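Local coordinates for protein coclaurine N-methyltransferase (PDB 6GKV) that catalyses transfer of a methyl group from S-adenosyl-L-methionine to the ring nitrogen of coclaurine and related tetrahydroisoquinolines in plant alkaloid biosynthesis, at residues 199-204 against 226-231; 237-242 against 246-251; 331-336 against 340-345. All coordinates share one frame; numbering follows the deposited sequence.

Contact 1: residues 199-204 against 226-231. With SAH (S-adenosyl-L-homocysteine), chain C.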
loop_
_atom_site.group_PDB
_atom_site.type_symbol
_atom_site.label_atom_id
_atom_site.label_comp_id
_atom_site.label_asym_id
_atom_site.label_seq_id
_atom_site.Cartn_x
_atom_site.Cartn_y
_atom_site.Cartn_z
ATOM N N LEU A 199 8.593 1.006 -17.427
ATOM C CA LEU A 199 7.966 1.725 -18.526
ATOM C C LEU A 199 7.007 2.774 -17.987
ATOM O O LEU A 199 6.940 3.894 -18.498
ATOM C CB LEU A 199 7.218 0.764 -19.438
ATOM C CG LEU A 199 6.321 1.416 -20.494
ATOM C CD1 LEU A 199 7.163 2.045 -21.603
ATOM C CD2 LEU A 199 5.316 0.417 -21.053
ATOM N N PHE A 200 6.291 2.404 -16.929
ATOM C CA PHE A 200 5.227 3.222 -16.337
ATOM C C PHE A 200 5.693 4.559 -15.827
ATOM O O PHE A 200 4.908 5.512 -15.789
ATOM C CB PHE A 200 4.554 2.461 -15.176
ATOM C CG PHE A 200 3.553 1.436 -15.618
ATOM C CD1 PHE A 200 3.676 0.801 -16.849
ATOM C CD2 PHE A 200 2.451 1.144 -14.826
ATOM C CE1 PHE A 200 2.726 -0.140 -17.277
ATOM C CE2 PHE A 200 1.486 0.205 -15.252
ATOM C CZ PHE A 200 1.627 -0.435 -16.474
ATOM N N GLU A 201 6.965 4.630 -15.425
ATOM C CA GLU A 201 7.583 5.886 -14.995
ATOM C C GLU A 201 7.463 7.026 -16.027
ATOM O O GLU A 201 7.573 8.210 -15.680
ATOM C CB GLU A 201 9.066 5.655 -14.662
ATOM C CG GLU A 201 9.309 4.787 -13.398
ATOM C CD GLU A 201 9.531 3.316 -13.711
ATOM O OE1 GLU A 201 8.854 2.778 -14.601
ATOM O OE2 GLU A 201 10.416 2.698 -13.081
ATOM N N HIS A 202 7.245 6.650 -17.289
ATOM C CA HIS A 202 7.082 7.584 -18.410
ATOM C C HIS A 202 5.624 7.843 -18.752
ATOM O O HIS A 202 5.302 8.686 -19.587
ATOM C CB HIS A 202 7.783 7.029 -19.639
ATOM C CG HIS A 202 9.257 6.858 -19.465
ATOM N ND1 HIS A 202 10.088 7.898 -19.105
ATOM C CD2 HIS A 202 10.055 5.774 -19.622
ATOM C CE1 HIS A 202 11.334 7.462 -19.042
ATOM N NE2 HIS A 202 11.340 6.178 -19.353
ATOM N N MET A 203 4.742 7.076 -18.119
ATOM C CA MET A 203 3.315 7.178 -18.380
ATOM C C MET A 203 2.679 8.074 -17.347
ATOM O O MET A 203 3.354 8.536 -16.442
ATOM C CB MET A 203 2.661 5.798 -18.368
ATOM C CG MET A 203 3.377 4.784 -19.229
ATOM S SD MET A 203 3.317 5.186 -20.989
ATOM C CE MET A 203 5.051 5.071 -21.431
ATOM N N LYS A 204 1.376 8.305 -17.491
ATOM C CA LYS A 204 0.640 9.158 -16.579
ATOM C C LYS A 204 -0.608 8.442 -16.083
ATOM O O LYS A 204 -0.636 7.935 -14.961
ATOM C CB LYS A 204 0.255 10.474 -17.256
ATOM C CG LYS A 204 1.438 11.300 -17.729
ATOM C CD LYS A 204 2.376 11.632 -16.572
ATOM C CE LYS A 204 3.528 12.545 -17.018
ATOM N NZ LYS A 204 4.633 12.514 -16.020
ATOM N N GLU A 226 7.928 -4.192 -13.132
ATOM C CA GLU A 226 8.979 -3.576 -12.334
ATOM C C GLU A 226 8.956 -2.055 -12.525
ATOM O O GLU A 226 8.901 -1.556 -13.661
ATOM C CB GLU A 226 10.362 -4.126 -12.695
ATOM C CG GLU A 226 11.497 -3.535 -11.830
ATOM C CD GLU A 226 12.898 -3.964 -12.282
ATOM O OE1 GLU A 226 13.322 -5.089 -11.952
ATOM O OE2 GLU A 226 13.582 -3.183 -12.971
ATOM N N HIS A 227 8.981 -1.325 -11.410
ATOM C CA HIS A 227 9.136 0.114 -11.461
ATOM C C HIS A 227 10.020 0.553 -10.328
ATOM O O HIS A 227 9.954 -0.005 -9.245
ATOM C CB HIS A 227 7.801 0.832 -11.369
ATOM C CG HIS A 227 7.051 0.553 -10.108
ATOM N ND1 HIS A 227 7.099 1.394 -9.017
ATOM C CD2 HIS A 227 6.218 -0.459 -9.769
ATOM C CE1 HIS A 227 6.324 0.913 -8.060
ATOM N NE2 HIS A 227 5.776 -0.210 -8.489
ATOM N N ILE A 228 10.857 1.546 -10.570
ATOM C CA ILE A 228 11.619 2.088 -9.477
ATOM C C ILE A 228 10.613 2.873 -8.635
ATOM O O ILE A 228 9.540 3.215 -9.130
ATOM C CB ILE A 228 12.795 2.951 -9.981
ATOM C CG1 ILE A 228 12.307 3.985 -10.994
ATOM C CG2 ILE A 228 13.818 2.053 -10.648
ATOM C CD1 ILE A 228 11.805 5.259 -10.386
ATOM N N CYS A 229 10.934 3.144 -7.371
ATOM C CA CYS A 229 9.993 3.847 -6.499
ATOM C C CYS A 229 10.703 4.530 -5.349
ATOM O O CYS A 229 11.915 4.339 -5.160
ATOM C CB CYS A 229 8.968 2.871 -5.946
ATOM S SG CYS A 229 9.739 1.688 -4.840
ATOM N N HIS A 230 9.964 5.350 -4.600
ATOM C CA HIS A 230 10.359 5.613 -3.230
ATOM C C HIS A 230 9.451 4.792 -2.318
ATOM O O HIS A 230 8.264 4.620 -2.602
ATOM C CB HIS A 230 10.282 7.089 -2.858
ATOM C CG HIS A 230 10.697 7.341 -1.438
ATOM N ND1 HIS A 230 9.800 7.355 -0.395
ATOM C CD2 HIS A 230 11.929 7.510 -0.888
ATOM C CE1 HIS A 230 10.458 7.569 0.738
ATOM N NE2 HIS A 230 11.746 7.665 0.464
ATOM N N LYS A 231 9.990 4.290 -1.221
ATOM C CA LYS A 231 9.240 3.316 -0.423
ATOM C C LYS A 231 7.918 3.870 0.118
ATOM O O LYS A 231 6.967 3.127 0.310
ATOM C CB LYS A 231 10.094 2.799 0.729
ATOM C CG LYS A 231 10.326 3.776 1.888
ATOM C CD LYS A 231 10.999 3.016 3.044
ATOM C CE LYS A 231 11.663 3.937 4.051
ATOM N NZ LYS A 231 12.665 3.195 4.871
HETATM N N SAH C . 12.628 -2.430 -20.607
HETATM C CA SAH C . 13.966 -2.146 -21.107
HETATM C CB SAH C . 14.224 -0.646 -21.147
HETATM C CG SAH C . 13.553 0.177 -20.051
HETATM S SD SAH C . 13.751 1.954 -20.356
HETATM C C SAH C . 15.038 -2.818 -20.264
HETATM O O SAH C . 14.724 -3.236 -19.149
HETATM O OXT SAH C . 16.206 -2.946 -20.670
HETATM C "C5'" SAH C . 12.038 2.171 -20.915
HETATM C "C4'" SAH C . 11.707 1.474 -22.240
HETATM O "O4'" SAH C . 10.365 1.740 -22.617
HETATM C "C3'" SAH C . 12.582 1.950 -23.392
HETATM O "O3'" SAH C . 12.854 0.859 -24.234
HETATM C "C2'" SAH C . 11.722 2.911 -24.174
HETATM O "O2'" SAH C . 12.077 2.833 -25.533
HETATM C "C1'" SAH C . 10.322 2.370 -23.891
HETATM N N9 SAH C . 9.268 3.410 -23.944
HETATM C C8 SAH C . 9.222 4.619 -23.283
HETATM N N7 SAH C . 8.071 5.252 -23.627
HETATM C C5 SAH C . 7.381 4.465 -24.499
HETATM C C6 SAH C . 6.163 4.618 -25.171
HETATM N N6 SAH C . 5.418 5.716 -25.011
HETATM N N1 SAH C . 5.727 3.614 -26.016
HETATM C C2 SAH C . 6.493 2.477 -26.199
HETATM N N3 SAH C . 7.694 2.331 -25.534
HETATM C C4 SAH C . 8.128 3.310 -24.702
HETATM O O HOH W 1 7.275 0.201 -14.967
#
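Glu201 reaches across to Ile228 and lays its carboxylate against the strand backbone. OE2 accepts a hydrogen bond from Ile228 N at 2.8 Å. The bond is fairly straight, with an N-H...O angle of 157°, but the donor stands above the carboxylate plane. A bend at chi2 (95°) turns the acid group toward the strand. Ile228 CG1 lies 3.1 Å from the same OE2, the two side chains crossing at a slant. OE2 also rests near His227 CB, at 3.6 Å. The His227 ring turns away from this point, its plane 82° from that of the carboxylate, and its ND1 donates to Ile228 O within the strand.

The other oxygen of Glu201 uses a buried water. The water donates to Glu201 OE1 and, at 2.7 Å, to Glu226 O. It accepts from Leu199 N at 2.9 Å. Both ends of the carboxylate are thus tied to backbone groups, one directly and one through water.

The contact lies in the Rossmann-like core of the methyltransferase. Segment 199-204 follows strand 191-197, and helix 206-215 then leads to the neighbouring parallel strand 221-230, a beta-alpha-beta unit. Residues in and beside the short 3-10 turn also meet S-adenosyl-L-homocysteine. Leu199 CD1 sits 3.4 Å from the ribose oxygen O4' of SAH. Met203 CE lies 3.7 Å from N6 on the SAH adenine. The His202 ring also approaches the adenine and touches the bound N-methylheliamine, while Tyr75 OH and Thr255 O hold its two nitrogens.

Contact 2: residues 237-242 against 246-251. With F2W (6,7-dimethoxy-2-methyl-1,2,3,4-tetrahydroisoquinolin-2-ium), chain D.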
loop_
_atom_site.group_PDB
_atom_site.type_symbol
_atom_site.label_atom_id
_atom_site.label_comp_id
_atom_site.label_asym_id
_atom_site.label_seq_id
_atom_site.Cartn_x
_atom_site.Cartn_y
_atom_site.Cartn_z
ATOM N N TYR A 237 8.187 13.932 -11.396
ATOM C CA TYR A 237 9.567 14.430 -11.307
ATOM C C TYR A 237 9.597 15.858 -11.858
ATOM O O TYR A 237 9.986 16.084 -12.996
ATOM C CB TYR A 237 10.582 13.475 -12.003
ATOM C CG TYR A 237 11.844 13.368 -11.155
ATOM C CD1 TYR A 237 11.710 13.412 -9.780
ATOM C CD2 TYR A 237 13.138 13.178 -11.686
ATOM C CE1 TYR A 237 12.766 13.357 -8.946
ATOM C CE2 TYR A 237 14.254 13.077 -10.801
ATOM C CZ TYR A 237 14.041 13.179 -9.437
ATOM O OH TYR A 237 15.036 13.122 -8.479
ATOM N N GLU A 238 9.119 16.794 -11.027
ATOM C CA GLU A 238 9.144 18.245 -11.274
ATOM C C GLU A 238 9.918 18.931 -10.147
ATOM O O GLU A 238 9.841 18.493 -9.015
ATOM C CB GLU A 238 7.731 18.845 -11.332
ATOM C CG GLU A 238 6.719 18.099 -12.182
ATOM C CD GLU A 238 5.271 18.526 -11.908
ATOM O OE1 GLU A 238 5.028 19.227 -10.898
ATOM O OE2 GLU A 238 4.375 18.154 -12.704
ATOM N N PRO A 239 10.644 20.029 -10.444
ATOM C CA PRO A 239 11.511 20.672 -9.432
ATOM C C PRO A 239 10.804 21.037 -8.115
ATOM O O PRO A 239 9.662 21.501 -8.160
ATOM C CB PRO A 239 11.995 21.944 -10.152
ATOM C CG PRO A 239 11.923 21.591 -11.601
ATOM C CD PRO A 239 10.721 20.708 -11.754
ATOM N N LEU A 240 11.477 20.827 -6.978
ATOM C CA LEU A 240 10.948 21.250 -5.678
ATOM C C LEU A 240 10.693 22.728 -5.691
ATOM O O LEU A 240 9.583 23.207 -5.457
ATOM C CB LEU A 240 11.923 20.953 -4.546
ATOM C CG LEU A 240 12.224 19.515 -4.203
ATOM C CD1 LEU A 240 13.419 19.450 -3.287
ATOM C CD2 LEU A 240 11.025 19.019 -3.518
ATOM N N ASP A 241 11.784 23.438 -5.949
ATOM C CA ASP A 241 11.799 24.876 -6.073
ATOM C C ASP A 241 12.897 25.247 -7.073
ATOM O O ASP A 241 13.548 24.363 -7.633
ATOM C CB ASP A 241 12.030 25.537 -4.716
ATOM C CG ASP A 241 13.315 25.080 -4.044
ATOM O OD1 ASP A 241 14.089 24.288 -4.630
ATOM O OD2 ASP A 241 13.568 25.533 -2.914
ATOM N N ASP A 242 13.107 26.545 -7.281
ATOM C CA ASP A 242 14.097 27.028 -8.234
ATOM C C ASP A 242 15.516 26.544 -7.936
ATOM O O ASP A 242 16.306 26.341 -8.858
ATOM C CB ASP A 242 14.068 28.553 -8.277
ATOM C CG ASP A 242 12.761 29.090 -8.818
ATOM O OD1 ASP A 242 12.546 28.983 -10.045
ATOM O OD2 ASP A 242 11.948 29.607 -8.020
ATOM N N PHE A 246 18.621 19.295 -9.553
ATOM C CA PHE A 246 18.797 17.847 -9.740
ATOM C C PHE A 246 17.626 17.177 -10.479
ATOM O O PHE A 246 17.809 16.223 -11.262
ATOM C CB PHE A 246 19.006 17.175 -8.365
ATOM C CG PHE A 246 19.089 15.654 -8.418
ATOM C CD1 PHE A 246 20.245 15.019 -8.847
ATOM C CD2 PHE A 246 18.024 14.873 -8.011
ATOM C CE1 PHE A 246 20.326 13.638 -8.898
ATOM C CE2 PHE A 246 18.097 13.503 -8.074
ATOM C CZ PHE A 246 19.252 12.887 -8.512
ATOM N N THR A 247 16.417 17.659 -10.228
ATOM C CA THR A 247 15.245 16.958 -10.739
ATOM C C THR A 247 15.227 16.932 -12.266
ATOM O O THR A 247 14.859 15.922 -12.862
ATOM C CB THR A 247 13.941 17.582 -10.204
ATOM O OG1 THR A 247 13.957 17.540 -8.768
ATOM C CG2 THR A 247 12.743 16.801 -10.690
ATOM N N GLU A 248 15.661 18.018 -12.908
ATOM C CA GLU A 248 15.698 18.045 -14.377
ATOM C C GLU A 248 17.081 17.856 -14.994
ATOM O O GLU A 248 17.226 17.915 -16.206
ATOM C CB GLU A 248 15.094 19.344 -14.887
ATOM C CG GLU A 248 13.588 19.317 -14.918
ATOM C CD GLU A 248 12.982 20.688 -15.073
ATOM O OE1 GLU A 248 13.752 21.659 -15.212
ATOM O OE2 GLU A 248 11.737 20.797 -15.039
ATOM N N TYR A 249 18.089 17.640 -14.155
ATOM C CA TYR A 249 19.460 17.366 -14.594
ATOM C C TYR A 249 19.531 16.262 -15.656
ATOM O O TYR A 249 20.218 16.421 -16.644
ATOM C CB TYR A 249 20.286 16.982 -13.365
ATOM C CG TYR A 249 21.769 16.633 -13.477
ATOM C CD1 TYR A 249 22.666 17.343 -14.304
ATOM C CD2 TYR A 249 22.297 15.654 -12.640
ATOM C CE1 TYR A 249 24.046 17.015 -14.317
ATOM C CE2 TYR A 249 23.642 15.329 -12.642
ATOM C CZ TYR A 249 24.518 16.003 -13.465
ATOM O OH TYR A 249 25.849 15.618 -13.401
ATOM N N VAL A 250 18.818 15.154 -15.455
ATOM C CA VAL A 250 18.985 13.963 -16.300
ATOM C C VAL A 250 17.823 13.719 -17.277
ATOM O O VAL A 250 18.042 13.524 -18.478
ATOM C CB VAL A 250 19.169 12.709 -15.428
ATOM C CG1 VAL A 250 18.936 11.455 -16.227
ATOM C CG2 VAL A 250 20.555 12.695 -14.838
ATOM N N PHE A 251 16.600 13.717 -16.752
ATOM C CA PHE A 251 15.403 13.466 -17.542
ATOM C C PHE A 251 14.705 14.771 -17.912
ATOM O O PHE A 251 14.548 15.647 -17.063
ATOM C CB PHE A 251 14.425 12.567 -16.782
ATOM C CG PHE A 251 14.999 11.233 -16.397
ATOM C CD1 PHE A 251 15.667 11.070 -15.183
ATOM C CD2 PHE A 251 14.886 10.147 -17.254
ATOM C CE1 PHE A 251 16.208 9.853 -14.840
ATOM C CE2 PHE A 251 15.421 8.917 -16.908
ATOM C CZ PHE A 251 16.085 8.770 -15.703
HETATM C CAM F2W D . 19.570 6.837 -13.342
HETATM O OAK F2W D . 18.333 7.199 -12.687
HETATM C CAB F2W D . 17.274 6.564 -13.286
HETATM C CAA F2W D . 17.419 5.661 -14.347
HETATM C CAF F2W D . 16.272 5.086 -14.887
HETATM C CAJ F2W D . 16.318 4.156 -15.910
HETATM C CAI F2W D . 15.035 3.976 -16.785
HETATM N NAH F2W D . 13.988 3.600 -15.823
HETATM C CAO F2W D . 12.766 3.713 -16.644
HETATM C CAG F2W D . 13.974 4.811 -14.997
HETATM C CAE F2W D . 15.042 5.335 -14.339
HETATM C CAD F2W D . 14.894 6.257 -13.306
HETATM C CAC F2W D . 16.023 6.838 -12.756
HETATM O OAL F2W D . 16.005 7.751 -11.735
HETATM C CAN F2W D . 14.744 8.089 -11.127
#
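Pro239 and Thr247 bring the two loop segments together, their CA atoms 5.4 Å apart, and no hydrogen bond crosses between the backbones. The centre of the contact is a CH-pi interaction. Thr247 CG2 stands over one face of the Tyr237 ring, 3.6 Å from its centroid and only 11° off the normal. The methyl gets there because it is anti to the Thr247 backbone N, which leaves OG1 on another side to bond Asp244 OD2. At the far end of the tyrosine, OH approaches Phe246 CE2 closely, at 3.1 Å. On the more exposed side, Pro239 CD lies 3.4 Å from Glu248 OE2. With an alanine at Tyr237, the Thr247 methyl would probably lose its aromatic floor and Phe246 CE2 the hydroxyl beside it, opening a gap between the segments. Phe251 turns to the substrate pocket, its ring edge meeting N-methylheliamine, with CZ 3.5 Å from CAB of the ligand. Between the segments, then, cohesion comes from shape and dispersion, while Asp244, in the turn between them, gives polar bonds to both Thr247 OG1 and Leu240 N.

Contact 3: residues 331-336 against 340-345. With F2W (6,7-dimethoxy-2-methyl-1,2,3,4-tetrahydroisoquinolin-2-ium), chain D.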
loop_
_atom_site.group_PDB
_atom_site.type_symbol
_atom_site.label_atom_id
_atom_site.label_comp_id
_atom_site.label_asym_id
_atom_site.label_seq_id
_atom_site.Cartn_x
_atom_site.Cartn_y
_atom_site.Cartn_z
ATOM N N MET A 331 23.415 6.443 -9.057
ATOM C CA MET A 331 24.196 5.979 -7.909
ATOM C C MET A 331 23.742 6.570 -6.574
ATOM O O MET A 331 23.479 5.856 -5.625
ATOM C CB MET A 331 25.671 6.300 -8.096
ATOM C CG MET A 331 26.470 5.177 -8.694
ATOM S SD MET A 331 28.192 5.663 -8.876
ATOM C CE MET A 331 28.672 5.834 -7.183
ATOM N N GLU A 332 23.659 7.884 -6.510
ATOM C CA GLU A 332 23.410 8.536 -5.245
ATOM C C GLU A 332 21.955 8.442 -4.837
ATOM O O GLU A 332 21.649 8.388 -3.654
ATOM C CB GLU A 332 23.828 10.006 -5.310
ATOM C CG GLU A 332 25.319 10.240 -5.440
ATOM C CD GLU A 332 26.121 9.527 -4.391
ATOM O OE1 GLU A 332 25.888 9.786 -3.184
ATOM O OE2 GLU A 332 26.996 8.711 -4.776
ATOM N N MET A 333 21.051 8.459 -5.809
ATOM C CA MET A 333 19.641 8.491 -5.488
ATOM C C MET A 333 19.212 7.144 -4.909
ATOM O O MET A 333 18.629 7.067 -3.835
ATOM C CB MET A 333 18.821 8.843 -6.724
ATOM C CG MET A 333 17.394 8.464 -6.589
ATOM S SD MET A 333 16.341 8.774 -7.977
ATOM C CE MET A 333 15.925 10.375 -7.538
ATOM N N PHE A 334 19.533 6.077 -5.623
ATOM C CA PHE A 334 19.149 4.754 -5.199
ATOM C C PHE A 334 20.007 4.193 -4.075
ATOM O O PHE A 334 19.531 3.389 -3.294
ATOM C CB PHE A 334 19.148 3.839 -6.405
ATOM C CG PHE A 334 18.007 4.126 -7.310
ATOM C CD1 PHE A 334 18.127 5.092 -8.314
ATOM C CD2 PHE A 334 16.775 3.510 -7.100
ATOM C CE1 PHE A 334 17.054 5.407 -9.122
ATOM C CE2 PHE A 334 15.690 3.824 -7.908
ATOM C CZ PHE A 334 15.831 4.763 -8.915
ATOM N N GLY A 335 21.259 4.618 -3.977
ATOM C CA GLY A 335 22.112 4.159 -2.889
ATOM C C GLY A 335 21.925 4.963 -1.617
ATOM O O GLY A 335 22.499 4.617 -0.589
ATOM N N TYR A 336 21.114 6.026 -1.675
ATOM C CA TYR A 336 20.882 6.890 -0.513
ATOM C C TYR A 336 20.423 6.089 0.706
ATOM O O TYR A 336 19.637 5.119 0.571
ATOM C CB TYR A 336 19.848 7.975 -0.846
ATOM C CG TYR A 336 19.919 9.176 0.081
ATOM C CD1 TYR A 336 20.875 10.166 -0.119
ATOM C CD2 TYR A 336 19.045 9.319 1.160
ATOM C CE1 TYR A 336 20.955 11.255 0.715
ATOM C CE2 TYR A 336 19.118 10.433 2.007
ATOM C CZ TYR A 336 20.083 11.387 1.771
ATOM O OH TYR A 336 20.178 12.491 2.584
ATOM N N GLU A 340 17.526 2.217 1.266
ATOM C CA GLU A 340 16.248 2.018 1.929
ATOM C C GLU A 340 15.357 3.241 1.797
ATOM O O GLU A 340 14.498 3.481 2.633
ATOM C CB GLU A 340 16.484 1.668 3.413
ATOM C CG GLU A 340 17.025 0.253 3.590
ATOM C CD GLU A 340 15.981 -0.802 3.172
ATOM O OE1 GLU A 340 14.786 -0.614 3.505
ATOM O OE2 GLU A 340 16.338 -1.806 2.501
ATOM N N GLU A 341 15.585 4.023 0.747
ATOM C CA GLU A 341 14.720 5.149 0.419
ATOM C C GLU A 341 14.120 4.968 -0.986
ATOM O O GLU A 341 12.940 4.661 -1.139
ATOM C CB GLU A 341 15.491 6.466 0.506
ATOM C CG GLU A 341 15.992 6.804 1.906
ATOM C CD GLU A 341 14.872 7.108 2.886
ATOM O OE1 GLU A 341 13.725 7.286 2.454
ATOM O OE2 GLU A 341 15.135 7.193 4.100
ATOM N N TRP A 342 14.941 5.202 -2.003
ATOM C CA TRP A 342 14.544 4.983 -3.386
ATOM C C TRP A 342 14.977 3.578 -3.758
ATOM O O TRP A 342 16.082 3.147 -3.399
ATOM C CB TRP A 342 15.168 6.035 -4.312
ATOM C CG TRP A 342 14.555 7.408 -4.147
ATOM C CD1 TRP A 342 13.379 7.839 -4.683
ATOM C CD2 TRP A 342 15.079 8.511 -3.384
ATOM N NE1 TRP A 342 13.141 9.144 -4.311
ATOM C CE2 TRP A 342 14.156 9.574 -3.532
ATOM C CE3 TRP A 342 16.246 8.705 -2.643
ATOM C CZ2 TRP A 342 14.379 10.822 -2.925
ATOM C CZ3 TRP A 342 16.454 9.957 -2.053
ATOM C CH2 TRP A 342 15.522 10.992 -2.194
ATOM N N MET A 343 14.103 2.859 -4.457
ATOM C CA MET A 343 14.318 1.443 -4.691
ATOM C C MET A 343 13.449 0.903 -5.819
ATOM O O MET A 343 12.811 1.665 -6.553
ATOM C CB MET A 343 14.046 0.655 -3.401
ATOM C CG MET A 343 12.707 1.019 -2.724
ATOM S SD MET A 343 12.414 0.152 -1.152
ATOM C CE MET A 343 13.286 1.187 0.014
ATOM N N ALA A 344 13.425 -0.422 -5.925
ATOM C CA ALA A 344 12.682 -1.119 -6.963
ATOM C C ALA A 344 11.541 -1.973 -6.410
ATOM O O ALA A 344 11.686 -2.695 -5.420
ATOM C CB ALA A 344 13.623 -1.979 -7.784
ATOM N N SER A 345 10.398 -1.877 -7.078
ATOM C CA SER A 345 9.186 -2.619 -6.730
ATOM C C SER A 345 8.782 -3.601 -7.814
ATOM O O SER A 345 8.707 -3.240 -9.002
ATOM C CB SER A 345 8.042 -1.638 -6.475
ATOM O OG SER A 345 6.804 -2.303 -6.284
HETATM C CAM F2W D . 19.570 6.837 -13.342
HETATM O OAK F2W D . 18.333 7.199 -12.687
HETATM C CAB F2W D . 17.274 6.564 -13.286
HETATM C CAA F2W D . 17.419 5.661 -14.347
HETATM C CAF F2W D . 16.272 5.086 -14.887
HETATM C CAJ F2W D . 16.318 4.156 -15.910
HETATM C CAI F2W D . 15.035 3.976 -16.785
HETATM N NAH F2W D . 13.988 3.600 -15.823
HETATM C CAO F2W D . 12.766 3.713 -16.644
HETATM C CAG F2W D . 13.974 4.811 -14.997
HETATM C CAE F2W D . 15.042 5.335 -14.339
HETATM C CAD F2W D . 14.894 6.257 -13.306
HETATM C CAC F2W D . 16.023 6.838 -12.756
HETATM O OAL F2W D . 16.005 7.751 -11.735
HETATM C CAN F2W D . 14.744 8.089 -11.127
HETATM O O HOH W 2 17.826 4.695 -1.094
#
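The end of helix 313-335 packs across strand 342-350 of the Rossmann-like sheet. This strand is the last along the chain and lies between 221-230 and 272-279. It runs antiparallel to its neighbours, as the late reversed strand does in class I methyltransferases. The axes of the short helix and strand segments approach to 7.2 Å at an angle of 72°.

Trp342 carries the contact. Met333 crosses it at about a right angle, over one face. Its CG is anti to the backbone N (chi1 161°), which carries the chain across the indole. Met333 CG lies 3.9 Å from Trp342 CG. Met333 SD stands 4.6 Å from the centroid of the five-membered ring, a Met-aromatic contact. The sulfur also meets the substrate pocket, where SD is 3.6 Å from the methoxy carbon CAN of N-methylheliamine, so the thioether lies between indole and ligand. Met333 O closes on Trp342 CE3 at 3.1 Å. Tyr336 runs beside the indole, pointing the same way, and its CB touches the ring edge. The indole NE1 is bonded to Tyr235 OH, and the ring meets His230 edge-to-face.

Phe334 packs against the strand start. Trp342 CB lies over one face of its ring, 4.1 Å from Phe334 CD2. The ring edge points at the ligand, with Phe334 CE1 3.7 Å from OAL of N-methylheliamine.

At the turn, Glu340 bonds Thr43 OG1 of the second subunit, and Glu341 OE1 bonds Tyr40 OH. A water sits inside this turn near Phe334 O and accepts a hydrogen bond from Glu341 N at 3.0 Å.

Overall arrangement
The three contacts follow one another along the chain, and each contributes to the N-methylheliamine pocket. Contacts 1 and 3 have centres about 13 Å apart and share the main sheet, where strands 221-230 and 342-350 are neighbours. His230 NE2 probably bonds Glu341 OE1 at 2.8 Å, and Cys229 and Met343 pair through their backbones. Contact 2 lies about 17 Å from contact 3 between centres, yet Phe246 CE2 reaches Met333 CE at 3.8 Å. Contacts 1 and 2 do not touch; their nearest atoms are about 5 Å apart. Contact 1 faces the cofactor product, while His202, Phe251, Met333 and Phe334 from all three line the N-methylheliamine site.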